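Local coordinates for protein-glutamine gamma-glutamyltransferase 2 (Pagrus major, PDB 1G0D), which probably catalyses the calcium-dependent cross-linking of peptide-bound glutamine to lysine and other primary amines, and is thought to bind GTP, at residues D141-P146 against S210-V215; S99-V104 against P136-D141; T281-L286 against V335-S340; E346-W351 against V373-E378. All coordinates share one frame; numbering follows the deposited sequence.

The four loops follow one another along the chain, none nesting in or crossing another. Contact 2 closes first, bringing the 99-104 turn of the N-terminal beta-sandwich onto the segment that leaves it. Asp-141 ends that loop and begins the next, which contact 1 closes by setting the same linker against the start of helix 212-223. Contact 3 then joins the end of helix 272-286 to strand 329-339 in the catalytic core. Contact 4 continues from the neighbouring strand 350-355 to helix 373-378. Contacts 1 and 3 meet through bonds from Trp-338 NE1 to Tyr-144 O and Ser-340 N to Met-142 O; contacts 3 and 4 share one antiparallel sheet.

Contact 1 of 4, residues D141-P146 against S210-V215; sequences DMVYLP and SDPVYV
Asp-141 OD1, gripped by Val-143 N and by the guanidinium of Arg-36, shapes the turn that carries Met-142 and Val-143 onto Pro-212. The bond from Val-143 N to Asp-141 OD1 is 3.1 Å long and nearly straight, reaches the oxygen from above the carboxylate plane, and makes an Asx turn. A type I beta turn from Asp-141 to Tyr-144 overlaps it, closed by Tyr-144 N on Asp-141 O. This turn belongs to the linker between the N-terminal beta-sandwich and the catalytic core, and it packs on the first turn of helix 212-223. The helix start is itself capped: Val-213 N donates to the N-cap carboxylate oxygen Asp-211 OD2 at 2.9 Å, again from above the plane. No hydrogen bond joins the two segments directly; the contact is apolar and centred on the pyrrolidine of Pro-212. Met-142 runs across that ring at about a right angle, with its CB 4.1 Å from Pro-212 CG. A bend at the thioether (chi3 -54°) brings the terminal methyl CE round to Pro-212 CD. Val-143 meets another part of the proline: with chi1 -63° its CG1 stands anti to the carbonyl carbon and lies 3.6 Å from Pro-212 CB. Pro-212 also touches Met-339 of strand 329-339. Arg-36 bridges the two segments, its NH1 on the backbone oxygen Ser-210 O and its NH2 on the carboxylate of Asp-141. The same carbonyl oxygen, Ser-210 O, lies 3.8 Å from Met-142 CE.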
loop_
_atom_site.group_PDB
_atom_site.type_symbol
_atom_site.label_atom_id
_atom_site.label_comp_id
_atom_site.label_asym_id
_atom_site.label_seq_id
_atom_site.Cartn_x
_atom_site.Cartn_y
_atom_site.Cartn_z
ATOM N N ASP A 141 -2.852 3.880 24.656
ATOM C CA ASP A 141 -1.848 3.747 23.608
ATOM C C ASP A 141 -2.052 4.862 22.584
ATOM O O ASP A 141 -3.198 5.210 22.248
ATOM C CB ASP A 141 -1.981 2.373 22.938
ATOM C CG ASP A 141 -0.768 2.009 22.093
ATOM O OD1 ASP A 141 -0.182 2.909 21.448
ATOM O OD2 ASP A 141 -0.400 0.817 22.066
ATOM N N MET A 142 -0.954 5.422 22.084
ATOM C CA MET A 142 -1.055 6.474 21.091
ATOM C C MET A 142 -1.726 6.022 19.788
ATOM O O MET A 142 -2.304 6.848 19.082
ATOM C CB MET A 142 0.323 7.066 20.838
ATOM C CG MET A 142 0.674 8.242 21.784
ATOM S SD MET A 142 2.404 8.745 21.534
ATOM C CE MET A 142 3.368 7.010 21.801
ATOM N N VAL A 143 -1.685 4.727 19.462
ATOM C CA VAL A 143 -2.357 4.241 18.246
ATOM C C VAL A 143 -3.850 3.863 18.510
ATOM O O VAL A 143 -4.555 3.336 17.647
ATOM C CB VAL A 143 -1.629 3.026 17.664
ATOM C CG1 VAL A 143 -0.223 3.410 17.244
ATOM C CG2 VAL A 143 -1.556 1.946 18.700
ATOM N N TYR A 144 -4.340 4.180 19.698
ATOM C CA TYR A 144 -5.709 3.883 20.051
ATOM C C TYR A 144 -6.723 4.400 19.047
ATOM O O TYR A 144 -6.727 5.603 18.741
ATOM C CB TYR A 144 -6.022 4.509 21.397
ATOM C CG TYR A 144 -7.406 4.173 21.871
ATOM C CD1 TYR A 144 -7.856 2.860 21.875
ATOM C CD2 TYR A 144 -8.264 5.163 22.346
ATOM C CE1 TYR A 144 -9.138 2.532 22.358
ATOM C CE2 TYR A 144 -9.556 4.839 22.834
ATOM C CZ TYR A 144 -9.983 3.516 22.846
ATOM O OH TYR A 144 -11.207 3.170 23.415
ATOM N N LEU A 145 -7.569 3.491 18.549
ATOM C CA LEU A 145 -8.648 3.797 17.604
ATOM C C LEU A 145 -9.920 3.282 18.305
ATOM O O LEU A 145 -10.118 2.074 18.424
ATOM C CB LEU A 145 -8.430 3.059 16.272
ATOM C CG LEU A 145 -9.057 3.669 14.975
ATOM C CD1 LEU A 145 -8.473 3.026 13.679
ATOM C CD2 LEU A 145 -10.564 3.482 15.005
ATOM N N PRO A 146 -10.804 4.191 18.749
ATOM C CA PRO A 146 -12.055 3.885 19.466
ATOM C C PRO A 146 -13.244 3.381 18.696
ATOM O O PRO A 146 -14.335 3.949 18.823
ATOM C CB PRO A 146 -12.396 5.182 20.160
ATOM C CG PRO A 146 -11.815 6.221 19.303
ATOM C CD PRO A 146 -10.674 5.637 18.512
ATOM N N SER A 210 9.226 2.867 20.732
ATOM C CA SER A 210 7.966 2.959 21.445
ATOM C C SER A 210 7.053 3.993 20.795
ATOM O O SER A 210 5.902 4.182 21.170
ATOM C CB SER A 210 8.248 3.424 22.837
ATOM O OG SER A 210 8.433 4.818 22.776
ATOM N N ASP A 211 7.597 4.670 19.806
ATOM C CA ASP A 211 6.921 5.738 19.131
ATOM C C ASP A 211 6.295 5.360 17.800
ATOM O O ASP A 211 7.000 5.033 16.843
ATOM C CB ASP A 211 7.960 6.830 18.927
ATOM C CG ASP A 211 7.374 8.114 18.397
ATOM O OD1 ASP A 211 8.164 9.056 18.246
ATOM O OD2 ASP A 211 6.155 8.196 18.129
ATOM N N PRO A 212 4.965 5.430 17.700
ATOM C CA PRO A 212 4.455 5.054 16.385
ATOM C C PRO A 212 4.915 5.967 15.235
ATOM O O PRO A 212 4.986 5.492 14.101
ATOM C CB PRO A 212 2.933 5.051 16.571
ATOM C CG PRO A 212 2.693 5.884 17.728
ATOM C CD PRO A 212 3.888 5.791 18.625
ATOM N N VAL A 213 5.217 7.248 15.519
ATOM C CA VAL A 213 5.667 8.220 14.495
ATOM C C VAL A 213 7.031 7.805 13.951
ATOM O O VAL A 213 7.250 7.759 12.747
ATOM C CB VAL A 213 5.795 9.692 15.053
ATOM C CG1 VAL A 213 6.574 10.572 14.060
ATOM C CG2 VAL A 213 4.408 10.322 15.279
ATOM N N TYR A 214 7.938 7.489 14.860
ATOM C CA TYR A 214 9.281 7.061 14.529
ATOM C C TYR A 214 9.272 5.740 13.758
ATOM O O TYR A 214 9.863 5.630 12.693
ATOM C CB TYR A 214 10.056 6.905 15.823
ATOM C CG TYR A 214 11.409 6.281 15.661
ATOM C CD1 TYR A 214 12.530 7.073 15.461
ATOM C CD2 TYR A 214 11.573 4.894 15.694
ATOM C CE1 TYR A 214 13.769 6.503 15.293
ATOM C CE2 TYR A 214 12.816 4.307 15.525
ATOM C CZ TYR A 214 13.906 5.116 15.319
ATOM O OH TYR A 214 15.130 4.545 15.085
ATOM N N VAL A 215 8.607 4.730 14.290
ATOM C CA VAL A 215 8.537 3.437 13.643
ATOM C C VAL A 215 7.818 3.497 12.276
ATOM O O VAL A 215 8.151 2.751 11.349
ATOM C CB VAL A 215 7.810 2.460 14.594
ATOM C CG1 VAL A 215 7.485 1.161 13.903
ATOM C CG2 VAL A 215 8.672 2.217 15.804
#

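Contact 2 of 4, residues S99-V104 against P136-D141; sequences SPANAV and PWCRDD
Ala-101 CB points into the bend formed by Cys-138, Asp-140 and Asp-141, and its methyl carries most of the contact. Ala-101 CB lies 3.7 Å from Asp-140 CB and equally near Asp-140 C, with Asp-141 N scarcely farther. Cys-138 holds its SG anti to the backbone N (chi1 164°), which folds the sulfur back over its own turn. There SG accepts a hydrogen bond from Asp-140 N, at 3.6 Å, while across the contact it meets Ala-101 CB at 4.1 Å. Replacing Cys-138 by an alanine is likely to leave Asp-140 N without that acceptor and to open a gap beside the methyl of Ala-101. Both partners are tight bends, type I beta turns from Pro-100 to Ala-103 and from Cys-138 to Asp-141. The first connects strands 92-98 and 106-115, which belong to different sheets of the N-terminal beta-sandwich; the second lies on the segment leaving the sandwich after strand 121-133. Asp-140 is turned with CG anti to its carbonyl carbon (chi1 -67°), carrying the carboxylate beyond the CB that touches Ala-101. Its OD1 forms a salt bridge with Arg-79, and OD2 a weak one with Arg-139 NE at 3.4 Å. The Asp-141 carboxylate lies beside a carbonyl, its CG 3.9 Å from Ala-101 O. Arg-36, paired with Asp-141 and donating from NH1 to Ala-103 O, would probably offset the carboxylate's charge beside this carbonyl.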
loop_
_atom_site.group_PDB
_atom_site.type_symbol
_atom_site.label_atom_id
_atom_site.label_comp_id
_atom_site.label_asym_id
_atom_site.label_seq_id
_atom_site.Cartn_x
_atom_site.Cartn_y
_atom_site.Cartn_z
ATOM N N SER A 99 2.468 -3.944 31.463
ATOM C CA SER A 99 3.394 -3.129 30.707
ATOM C C SER A 99 2.776 -1.785 30.458
ATOM O O SER A 99 1.563 -1.695 30.343
ATOM C CB SER A 99 3.682 -3.788 29.350
ATOM O OG SER A 99 2.593 -3.637 28.438
ATOM N N PRO A 100 3.597 -0.718 30.372
ATOM C CA PRO A 100 3.013 0.607 30.109
ATOM C C PRO A 100 2.486 0.653 28.673
ATOM O O PRO A 100 2.860 -0.175 27.840
ATOM C CB PRO A 100 4.179 1.571 30.311
ATOM C CG PRO A 100 5.423 0.730 30.089
ATOM C CD PRO A 100 5.064 -0.671 30.514
ATOM N N ALA A 101 1.604 1.600 28.397
ATOM C CA ALA A 101 1.063 1.761 27.055
ATOM C C ALA A 101 2.097 2.468 26.137
ATOM O O ALA A 101 1.828 2.654 24.945
ATOM C CB ALA A 101 -0.254 2.550 27.101
ATOM N N ASN A 102 3.248 2.880 26.687
ATOM C CA ASN A 102 4.292 3.491 25.876
ATOM C C ASN A 102 5.461 2.519 25.788
ATOM O O ASN A 102 6.578 2.894 25.447
ATOM C CB ASN A 102 4.766 4.837 26.443
ATOM C CG ASN A 102 5.276 4.734 27.856
ATOM O OD1 ASN A 102 5.179 3.685 28.484
ATOM N ND2 ASN A 102 5.823 5.834 28.376
ATOM N N ALA A 103 5.193 1.250 26.075
ATOM C CA ALA A 103 6.233 0.240 26.017
ATOM C C ALA A 103 6.926 0.150 24.628
ATOM O O ALA A 103 6.301 0.361 23.578
ATOM C CB ALA A 103 5.634 -1.076 26.389
ATOM N N VAL A 104 8.225 -0.162 24.634
ATOM C CA VAL A 104 9.009 -0.317 23.415
ATOM C C VAL A 104 8.620 -1.642 22.774
ATOM O O VAL A 104 8.645 -2.673 23.432
ATOM C CB VAL A 104 10.527 -0.370 23.727
ATOM C CG1 VAL A 104 11.286 -0.683 22.482
ATOM C CG2 VAL A 104 11.001 0.954 24.261
ATOM N N PRO A 136 -3.717 -0.799 19.551
ATOM C CA PRO A 136 -4.761 0.187 19.257
ATOM C C PRO A 136 -6.073 -0.063 19.985
ATOM O O PRO A 136 -7.009 0.706 19.820
ATOM C CB PRO A 136 -4.941 0.108 17.737
ATOM C CG PRO A 136 -4.311 -1.125 17.310
ATOM C CD PRO A 136 -3.416 -1.653 18.399
ATOM N N TRP A 137 -6.158 -1.139 20.766
ATOM C CA TRP A 137 -7.372 -1.405 21.517
ATOM C C TRP A 137 -7.239 -0.902 22.944
ATOM O O TRP A 137 -8.217 -0.889 23.678
ATOM C CB TRP A 137 -7.645 -2.876 21.593
ATOM C CG TRP A 137 -8.035 -3.460 20.333
ATOM C CD1 TRP A 137 -9.286 -3.520 19.818
ATOM C CD2 TRP A 137 -7.169 -4.098 19.394
ATOM N NE1 TRP A 137 -9.264 -4.163 18.591
ATOM C CE2 TRP A 137 -7.979 -4.524 18.305
ATOM C CE3 TRP A 137 -5.784 -4.351 19.359
ATOM C CZ2 TRP A 137 -7.442 -5.194 17.183
ATOM C CZ3 TRP A 137 -5.252 -5.016 18.230
ATOM C CH2 TRP A 137 -6.088 -5.423 17.164
ATOM N N CYS A 138 -6.024 -0.532 23.345
ATOM C CA CYS A 138 -5.762 -0.025 24.684
ATOM C C CYS A 138 -5.881 1.491 24.684
ATOM O O CYS A 138 -5.118 2.177 24.025
ATOM C CB CYS A 138 -4.368 -0.414 25.104
ATOM S SG CYS A 138 -3.820 0.536 26.490
ATOM N N ARG A 139 -6.814 2.023 25.458
ATOM C CA ARG A 139 -7.070 3.457 25.445
ATOM C C ARG A 139 -5.980 4.398 25.755
ATOM O O ARG A 139 -6.110 5.562 25.428
ATOM C CB ARG A 139 -8.234 3.800 26.333
ATOM C CG ARG A 139 -8.266 2.968 27.538
ATOM C CD ARG A 139 -8.978 3.700 28.593
ATOM N NE ARG A 139 -8.413 5.017 28.787
ATOM C CZ ARG A 139 -9.079 6.139 28.526
ATOM N NH1 ARG A 139 -10.338 6.081 28.052
ATOM N NH2 ARG A 139 -8.494 7.313 28.775
ATOM N N ASP A 140 -4.908 3.941 26.375
ATOM C CA ASP A 140 -3.825 4.856 26.655
ATOM C C ASP A 140 -2.730 4.803 25.604
ATOM O O ASP A 140 -1.774 5.583 25.653
ATOM C CB ASP A 140 -3.224 4.532 27.983
ATOM C CG ASP A 140 -4.158 4.807 29.090
ATOM O OD1 ASP A 140 -3.966 4.188 30.145
ATOM O OD2 ASP A 140 -5.083 5.627 28.909
ATOM N N ASP A 141 -2.852 3.880 24.656
ATOM C CA ASP A 141 -1.848 3.747 23.608
ATOM C C ASP A 141 -2.052 4.862 22.584
ATOM O O ASP A 141 -3.198 5.210 22.248
ATOM C CB ASP A 141 -1.981 2.373 22.938
ATOM C CG ASP A 141 -0.768 2.009 22.093
ATOM O OD1 ASP A 141 -0.182 2.909 21.448
ATOM O OD2 ASP A 141 -0.400 0.817 22.066
#

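Contact 3 of 4, residues T281-L286 against V335-S340; sequences TVLRCL and VESWMS
Two torsions stretch Leu-283 toward the sheet: chi1 of -63° puts CG anti to the carbonyl carbon, and chi2 of 161° extends CD1 away from the helix. That one methyl makes the contact, reaching Ser-337 and, more loosely, Val-335. The pairing is part of the papain-like core of transglutaminases, in which the helix headed by the active-site cysteine packs on an antiparallel sheet. Helix 272-286 starts at the active-site Cys-272; strand 329-339 carries the active-site His-332; and Asp-355 ends the adjoining strand 350-355. Val-335 and Ser-337, two apart on the strand, both direct their side chains at the helix, while the CA atoms of Leu-283 and Ser-337 remain 8.1 Å apart. Val-335 CG1 lies 4.4 Å from Leu-283 CD1, a light apolar touch, and the side chain of Val-335 is about 7 Å from that of Asp-355. All three residues are buried. Leu-283 also packs on Ile-219 of helix 212-223, which joins this contact. The hydroxyl of Ser-337, buried as it is, has a polar mate in Thr-290 OG1, to which it is hydrogen-bonded. Across the contact Ser-337 OG meets a methyl, Leu-283 CD1, at 3.8 Å.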
loop_
_atom_site.group_PDB
_atom_site.type_symbol
_atom_site.label_atom_id
_atom_site.label_comp_id
_atom_site.label_asym_id
_atom_site.label_seq_id
_atom_site.Cartn_x
_atom_site.Cartn_y
_atom_site.Cartn_z
ATOM N N THR A 281 1.313 -4.256 5.116
ATOM C CA THR A 281 1.490 -5.572 5.757
ATOM C C THR A 281 2.311 -5.496 7.026
ATOM O O THR A 281 2.006 -6.135 8.023
ATOM C CB THR A 281 2.220 -6.562 4.837
ATOM O OG1 THR A 281 1.281 -7.221 3.984
ATOM C CG2 THR A 281 2.895 -7.617 5.633
ATOM N N VAL A 282 3.375 -4.714 6.976
ATOM C CA VAL A 282 4.262 -4.589 8.109
ATOM C C VAL A 282 3.709 -3.725 9.243
ATOM O O VAL A 282 3.844 -4.071 10.401
ATOM C CB VAL A 282 5.672 -4.033 7.636
ATOM C CG1 VAL A 282 6.580 -3.777 8.857
ATOM C CG2 VAL A 282 6.341 -5.047 6.663
ATOM N N LEU A 283 3.098 -2.598 8.926
ATOM C CA LEU A 283 2.576 -1.743 9.977
ATOM C C LEU A 283 1.347 -2.457 10.617
ATOM O O LEU A 283 1.208 -2.534 11.846
ATOM C CB LEU A 283 2.262 -0.361 9.379
ATOM C CG LEU A 283 3.518 0.362 8.840
ATOM C CD1 LEU A 283 3.106 1.440 7.883
ATOM C CD2 LEU A 283 4.341 0.962 9.972
ATOM N N ARG A 284 0.475 -3.025 9.792
ATOM C CA ARG A 284 -0.651 -3.770 10.344
ATOM C C ARG A 284 -0.058 -4.835 11.282
ATOM O O ARG A 284 -0.442 -4.926 12.425
ATOM C CB ARG A 284 -1.465 -4.403 9.226
ATOM C CG ARG A 284 -2.584 -3.510 8.807
ATOM C CD ARG A 284 -3.583 -4.188 7.903
ATOM N NE ARG A 284 -4.391 -3.168 7.216
ATOM C CZ ARG A 284 -5.427 -3.443 6.434
ATOM N NH1 ARG A 284 -5.779 -4.706 6.240
ATOM N NH2 ARG A 284 -6.132 -2.473 5.855
ATOM N N CYS A 285 0.924 -5.605 10.822
ATOM C CA CYS A 285 1.559 -6.620 11.678
ATOM C C CYS A 285 2.093 -6.059 12.996
ATOM O O CYS A 285 1.888 -6.654 14.029
ATOM C CB CYS A 285 2.715 -7.311 10.956
ATOM S SG CYS A 285 3.286 -8.846 11.757
ATOM N N LEU A 286 2.783 -4.927 12.981
ATOM C CA LEU A 286 3.318 -4.386 14.222
ATOM C C LEU A 286 2.215 -3.800 15.080
ATOM O O LEU A 286 2.432 -3.488 16.249
ATOM C CB LEU A 286 4.389 -3.326 13.941
ATOM C CG LEU A 286 5.619 -3.880 13.216
ATOM C CD1 LEU A 286 6.741 -2.847 13.187
ATOM C CD2 LEU A 286 6.119 -5.124 13.900
ATOM N N VAL A 335 -0.062 5.099 1.909
ATOM C CA VAL A 335 -0.710 4.447 3.010
ATOM C C VAL A 335 -1.068 5.467 4.077
ATOM O O VAL A 335 -0.404 6.478 4.204
ATOM C CB VAL A 335 0.279 3.373 3.475
ATOM C CG1 VAL A 335 0.728 3.560 4.897
ATOM C CG2 VAL A 335 -0.288 2.069 3.179
ATOM N N GLU A 336 -2.159 5.235 4.800
ATOM C CA GLU A 336 -2.586 6.118 5.890
ATOM C C GLU A 336 -2.442 5.293 7.178
ATOM O O GLU A 336 -2.907 4.150 7.214
ATOM C CB GLU A 336 -4.051 6.492 5.710
ATOM C CG GLU A 336 -4.322 7.961 5.465
ATOM C CD GLU A 336 -5.742 8.197 5.031
ATOM O OE1 GLU A 336 -6.663 7.517 5.531
ATOM O OE2 GLU A 336 -5.958 9.059 4.171
ATOM N N SER A 337 -1.791 5.830 8.212
ATOM C CA SER A 337 -1.650 5.096 9.483
ATOM C C SER A 337 -2.286 5.904 10.609
ATOM O O SER A 337 -2.115 7.103 10.682
ATOM C CB SER A 337 -0.179 4.851 9.847
ATOM O OG SER A 337 0.401 3.827 9.062
ATOM N N TRP A 338 -3.001 5.238 11.499
ATOM C CA TRP A 338 -3.660 5.905 12.617
ATOM C C TRP A 338 -2.760 6.027 13.812
ATOM O O TRP A 338 -2.230 5.044 14.280
ATOM C CB TRP A 338 -4.894 5.129 13.071
ATOM C CG TRP A 338 -5.716 5.877 14.064
ATOM C CD1 TRP A 338 -5.589 5.868 15.441
ATOM C CD2 TRP A 338 -6.793 6.780 13.771
ATOM N NE1 TRP A 338 -6.530 6.708 16.009
ATOM C CE2 TRP A 338 -7.280 7.278 14.998
ATOM C CE3 TRP A 338 -7.398 7.221 12.581
ATOM C CZ2 TRP A 338 -8.338 8.193 15.063
ATOM C CZ3 TRP A 338 -8.453 8.131 12.649
ATOM C CH2 TRP A 338 -8.908 8.605 13.876
ATOM N N MET A 339 -2.615 7.240 14.315
ATOM C CA MET A 339 -1.809 7.498 15.501
ATOM C C MET A 339 -2.016 8.955 15.928
ATOM O O MET A 339 -2.418 9.795 15.122
ATOM C CB MET A 339 -0.345 7.287 15.192
ATOM C CG MET A 339 0.267 8.334 14.272
ATOM S SD MET A 339 1.884 7.750 13.733
ATOM C CE MET A 339 1.449 6.614 12.575
ATOM N N SER A 340 -1.775 9.241 17.199
ATOM C CA SER A 340 -1.882 10.586 17.693
ATOM C C SER A 340 -0.497 11.238 17.538
ATOM O O SER A 340 0.552 10.587 17.683
ATOM C CB SER A 340 -2.313 10.558 19.146
ATOM O OG SER A 340 -1.230 10.195 19.966
#

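Contact 4 of 4, residues E346-W351 against V373-E378; sequences EGNDGW and VAAIKE. With SO4 (sulfate ion), chain B.
The indole of Trp-351, whose CB touches Val-373, takes the ring edge of Trp-338 on one face and a sulfate at its own edge near NE1; Arg-291 makes a cation-pi contact. The sulfate, probably from the crystallisation liquor, puts O2 close to the ring plane, where Trp-351 NE1 donates to sulfate O2 at 3.1 Å. A second, weak bond runs from NE1 to O1, and Arg-291 NH1 also holds the anion. In the antiparallel sheet of the catalytic core, strands 350-355 and 368-372 are neighbours, and helix 373-378 follows the latter at once. Val-373 N, at the head of that helix, reaches back to Trp-351 O at 3.1 Å and 173°, somewhat tilted from the carbonyl plane. Trp-351 O also accepts from a water, 3.1 Å away, and that water in turn accepts from Ala-374 N. Two successive helix-start amides are thus tied to one carbonyl, the second through solvent. With CG anti to its carbonyl carbon (chi1 -64°), Trp-351 swings its ring away from the helix and presents CB to Val-373 CG2 at 4.0 Å. Were the indole lost to a leucine, the backbone bond to Val-373 could remain, but Arg-291 and Trp-338 would probably lose their aromatic partner. The indole lies about 8 Å from the side chain of Glu-434, a probable calcium ligand. Earlier in the segment, Asn-348 is held by ND2 on Pro-345 O, and its OD1 lies 4.2 Å from Ala-375 CB. Next to it, Gly-347 O is 4.0 Å from Ala-374 CB.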
loop_
_atom_site.group_PDB
_atom_site.type_symbol
_atom_site.label_atom_id
_atom_site.label_comp_id
_atom_site.label_asym_id
_atom_site.label_seq_id
_atom_site.Cartn_x
_atom_site.Cartn_y
_atom_site.Cartn_z
ATOM N N GLU A 346 -1.986 20.773 18.634
ATOM C CA GLU A 346 -3.297 20.176 18.839
ATOM C C GLU A 346 -3.980 20.089 17.502
ATOM O O GLU A 346 -3.934 21.043 16.746
ATOM C CB GLU A 346 -4.137 21.092 19.742
ATOM C CG GLU A 346 -5.104 20.384 20.690
ATOM C CD GLU A 346 -4.553 20.262 22.134
ATOM O OE1 GLU A 346 -3.717 19.353 22.400
ATOM O OE2 GLU A 346 -4.960 21.080 23.003
ATOM N N GLY A 347 -4.597 18.958 17.186
ATOM C CA GLY A 347 -5.339 18.884 15.938
ATOM C C GLY A 347 -4.868 18.020 14.804
ATOM O O GLY A 347 -5.604 17.816 13.851
ATOM N N ASN A 348 -3.661 17.485 14.910
ATOM C CA ASN A 348 -3.126 16.686 13.837
ATOM C C ASN A 348 -3.192 15.201 14.106
ATOM O O ASN A 348 -2.526 14.403 13.450
ATOM C CB ASN A 348 -1.703 17.136 13.585
ATOM C CG ASN A 348 -1.627 18.625 13.296
ATOM O OD1 ASN A 348 -2.025 19.083 12.220
ATOM N ND2 ASN A 348 -1.124 19.391 14.261
ATOM N N ASP A 349 -4.030 14.824 15.056
ATOM C CA ASP A 349 -4.177 13.426 15.448
ATOM C C ASP A 349 -4.975 12.663 14.428
ATOM O O ASP A 349 -5.746 13.241 13.708
ATOM C CB ASP A 349 -4.954 13.341 16.747
ATOM C CG ASP A 349 -4.135 13.649 17.965
ATOM O OD1 ASP A 349 -4.706 13.425 19.046
ATOM O OD2 ASP A 349 -2.970 14.100 17.877
ATOM N N GLY A 350 -4.851 11.356 14.394
ATOM C CA GLY A 350 -5.671 10.644 13.443
ATOM C C GLY A 350 -4.818 10.070 12.358
ATOM O O GLY A 350 -3.647 9.749 12.604
ATOM N N TRP A 351 -5.402 9.938 11.166
ATOM C CA TRP A 351 -4.702 9.358 10.016
ATOM C C TRP A 351 -3.515 10.197 9.523
ATOM O O TRP A 351 -3.630 11.407 9.345
ATOM C CB TRP A 351 -5.671 9.157 8.844
ATOM C CG TRP A 351 -6.772 8.190 9.067
ATOM C CD1 TRP A 351 -8.086 8.484 9.233
ATOM C CD2 TRP A 351 -6.662 6.759 9.156
ATOM N NE1 TRP A 351 -8.812 7.322 9.426
ATOM C CE2 TRP A 351 -7.964 6.261 9.380
ATOM C CE3 TRP A 351 -5.596 5.865 9.067
ATOM C CZ2 TRP A 351 -8.218 4.895 9.518
ATOM C CZ3 TRP A 351 -5.854 4.508 9.201
ATOM C CH2 TRP A 351 -7.160 4.038 9.426
ATOM N N VAL A 373 -3.159 13.895 7.619
ATOM C CA VAL A 373 -4.060 14.131 6.499
ATOM C C VAL A 373 -4.866 15.438 6.764
ATOM O O VAL A 373 -5.370 16.079 5.839
ATOM C CB VAL A 373 -5.062 12.993 6.357
ATOM C CG1 VAL A 373 -6.042 13.304 5.264
ATOM C CG2 VAL A 373 -4.344 11.718 6.097
ATOM N N ALA A 374 -4.987 15.827 8.036
ATOM C CA ALA A 374 -5.723 17.044 8.415
ATOM C C ALA A 374 -4.965 18.301 8.061
ATOM O O ALA A 374 -5.587 19.333 7.808
ATOM C CB ALA A 374 -6.014 17.052 9.902
ATOM N N ALA A 375 -3.629 18.216 8.070
ATOM C CA ALA A 375 -2.769 19.347 7.731
ATOM C C ALA A 375 -2.929 19.557 6.248
ATOM O O ALA A 375 -2.816 20.667 5.755
ATOM C CB ALA A 375 -1.325 19.049 8.053
ATOM N N ILE A 376 -3.192 18.488 5.519
ATOM C CA ILE A 376 -3.401 18.634 4.081
ATOM C C ILE A 376 -4.752 19.327 3.862
ATOM O O ILE A 376 -4.838 20.370 3.198
ATOM C CB ILE A 376 -3.391 17.250 3.348
ATOM C CG1 ILE A 376 -2.049 16.529 3.587
ATOM C CG2 ILE A 376 -3.642 17.446 1.868
ATOM C CD1 ILE A 376 -0.858 17.340 3.198
ATOM N N LYS A 377 -5.805 18.765 4.444
ATOM C CA LYS A 377 -7.143 19.334 4.293
ATOM C C LYS A 377 -7.199 20.816 4.594
ATOM O O LYS A 377 -7.806 21.577 3.846
ATOM C CB LYS A 377 -8.119 18.624 5.221
ATOM C CG LYS A 377 -9.475 18.317 4.632
ATOM C CD LYS A 377 -10.269 19.560 4.442
ATOM C CE LYS A 377 -11.637 19.248 3.838
ATOM N NZ LYS A 377 -12.392 18.283 4.681
ATOM N N GLU A 378 -6.560 21.226 5.681
ATOM C CA GLU A 378 -6.597 22.624 6.093
ATOM C C GLU A 378 -5.479 23.503 5.550
ATOM O O GLU A 378 -5.459 24.716 5.784
ATOM C CB GLU A 378 -6.635 22.697 7.621
ATOM C CG GLU A 378 -7.960 22.227 8.267
ATOM C CD GLU A 378 -9.224 22.692 7.521
ATOM O OE1 GLU A 378 -10.107 21.843 7.280
ATOM O OE2 GLU A 378 -9.355 23.892 7.179
HETATM S S SO4 B . -12.407 7.339 8.482
HETATM O O1 SO4 B . -11.641 8.486 8.362
HETATM O O2 SO4 B . -11.833 6.538 9.495
HETATM O O3 SO4 B . -13.601 7.836 8.998
HETATM O O4 SO4 B . -12.623 6.754 7.187
HETATM O O HOH W 1 -5.020 13.915 10.506
#